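Local coordinates for protein phytase (Citrobacter braakii, PDB 3ZHC) that is a phytase, a member of branch 2 of the histidine phosphatase superfamily, at residues N53-Q58 with N190-S195. The protein carries 2 engineered substitutions. Numbering follows the deposited sequence. Where two conformers were deposited one is given.
Unlike the reference sequence in segment 53-58: Asn53 (reference Asp). With FMT (formic acid), chain P.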
# COMPACT_ATOMS: atom_id res chain seq x y z
N ASN B 53 16.75 -11.70 24.10
CA ASN B 53 16.10 -10.98 25.23
C ASN B 53 14.85 -10.13 24.90
O ASN B 53 14.25 -9.55 25.82
CB ASN B 53 17.16 -10.14 25.97
CG ASN B 53 18.28 -11.01 26.61
OD1 ASN B 53 18.02 -12.07 27.20
ND2 ASN B 53 19.51 -10.57 26.48
N VAL B 54 14.46 -10.06 23.62
CA VAL B 54 13.19 -9.36 23.21
C VAL B 54 12.01 -10.33 23.07
O VAL B 54 10.93 -9.95 22.63
CB VAL B 54 13.35 -8.49 21.91
CG1 VAL B 54 14.34 -7.37 22.18
CG2 VAL B 54 13.77 -9.34 20.73
N THR B 55 12.22 -11.60 23.45
CA THR B 55 11.13 -12.56 23.52
C THR B 55 11.40 -13.57 24.63
O THR B 55 12.55 -13.97 24.82
CB THR B 55 10.91 -13.28 22.18
OG1 THR B 55 9.89 -14.27 22.33
CG2 THR B 55 12.22 -13.95 21.65
N PRO B 56 10.34 -14.00 25.38
CA PRO B 56 10.54 -15.09 26.35
C PRO B 56 10.71 -16.47 25.68
O PRO B 56 11.09 -17.42 26.34
CB PRO B 56 9.25 -15.05 27.17
CG PRO B 56 8.24 -14.54 26.21
CD PRO B 56 8.95 -13.51 25.42
N ASP B 57 10.44 -16.57 24.38
CA ASP B 57 10.58 -17.84 23.66
C ASP B 57 11.98 -18.01 23.10
O ASP B 57 12.79 -17.09 23.16
CB ASP B 57 9.51 -17.90 22.58
CG ASP B 57 8.11 -17.83 23.19
OD1 ASP B 57 7.71 -18.79 23.85
OD2 ASP B 57 7.42 -16.81 23.01
N GLN B 58 12.26 -19.20 22.57
CA GLN B 58 13.55 -19.57 21.97
C GLN B 58 13.43 -19.56 20.47
O GLN B 58 12.41 -19.99 19.92
CB GLN B 58 14.02 -20.96 22.42
CG GLN B 58 14.58 -21.03 23.82
CD GLN B 58 13.52 -20.94 24.90
OE1 GLN B 58 12.54 -21.72 24.90
NE2 GLN B 58 13.69 -19.99 25.83
N ASN B 190 3.46 -8.28 19.73
CA ASN B 190 2.53 -9.39 20.00
C ASN B 190 3.10 -10.73 19.55
O ASN B 190 2.98 -11.73 20.26
CB ASN B 190 1.17 -9.15 19.32
CG ASN B 190 0.15 -10.22 19.66
OD1 ASN B 190 -0.27 -10.36 20.81
ND2 ASN B 190 -0.27 -10.99 18.65
N VAL B 191 3.74 -10.74 18.38
CA VAL B 191 4.36 -11.98 17.82
C VAL B 191 5.53 -12.47 18.71
O VAL B 191 5.68 -13.67 18.96
CB VAL B 191 4.77 -11.77 16.34
CG1 VAL B 191 5.57 -12.94 15.81
CG2 VAL B 191 3.50 -11.54 15.47
N LEU B 192 6.34 -11.54 19.19
CA LEU B 192 7.44 -11.84 20.10
C LEU B 192 7.00 -12.10 21.55
O LEU B 192 7.78 -12.61 22.34
CB LEU B 192 8.42 -10.65 20.15
CG LEU B 192 9.23 -10.25 18.92
CD1 LEU B 192 9.84 -8.89 19.16
CD2 LEU B 192 10.29 -11.28 18.63
N ASN B 193 5.74 -11.74 21.90
CA ASN B 193 5.26 -11.68 23.30
C ASN B 193 6.26 -10.84 24.08
O ASN B 193 6.78 -11.25 25.11
CB ASN B 193 5.01 -13.08 23.91
CG ASN B 193 4.11 -13.03 25.18
OD1 ASN B 193 3.33 -12.06 25.38
ND2 ASN B 193 4.21 -14.07 26.04
N PHE B 194 6.52 -9.64 23.54
CA PHE B 194 7.55 -8.71 24.02
C PHE B 194 7.38 -8.29 25.47
O PHE B 194 8.37 -8.20 26.19
CB PHE B 194 7.61 -7.46 23.08
CG PHE B 194 8.64 -6.43 23.47
CD1 PHE B 194 10.00 -6.73 23.43
CD2 PHE B 194 8.24 -5.13 23.87
CE1 PHE B 194 10.98 -5.77 23.78
CE2 PHE B 194 9.20 -4.17 24.23
CZ PHE B 194 10.58 -4.48 24.18
N SER B 195 6.13 -8.03 25.87
CA SER B 195 5.78 -7.63 27.26
C SER B 195 6.30 -8.60 28.33
O SER B 195 6.59 -8.19 29.45
CB SER B 195 4.25 -7.49 27.41
OG SER B 195 3.75 -6.44 26.61
C FMT P . 3.47 -8.00 23.70
O1 FMT P . 2.44 -7.83 23.10
O2 FMT P . 4.19 -7.05 23.97
O HOH W 1 5.54 -16.62 24.96
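Thr55, in the loop between helices 49-53 and 71-90, meets the C-terminal end of helix 182-192, far from the centre of the chain. Its CB lies 3.2 Å from Leu192 O and also packs against Leu192 CD2. From there OG1, anti to the backbone N (chi1 176°), donates a hydrogen bond of 2.7 Å to Leu192 O, in the carbonyl plane and on a lone pair (C=O...OG1 angle 139°). The same OG1 accepts Asp57 N at 3.1 Å, an ST turn, so one bond donated and one accepted hold the hydroxyl in this rotamer. Leu192 O lies at the end of the helix, which a Schellman motif closes with Asn193, at positive phi, as C-prime residue; this probably leaves the carbonyl to be met by the loop. Pro56 follows: its CD sits 3.1 Å from Asn193 O and also borders Leu192 O. On the other side of Thr55 in sequence, Val54 O approaches the edge of the Phe194 ring in its plane, 3.4 Å from CD1, while the Val54 and Phe194 side chains cross obliquely, with CG1 4.1 Å from CE1. Leu192 CB packs on Val54 O, and Leu238 of helix 231-247 touches both Val54 and Leu192. On the more exposed side one water links Asp57 OD2, to which it donates, with Asn193 ND2, from which it accepts. The loop thus meets the helix end through one direct hydroxyl-to-carbonyl bond, flanked by a buried apolar patch and a water-bridged polar edge, and Arg257, whose NH1 binds Val191 O and which forms a salt bridge with Asp57 OD2, would probably offset the partial negative charge of the helix end and of the carboxylate.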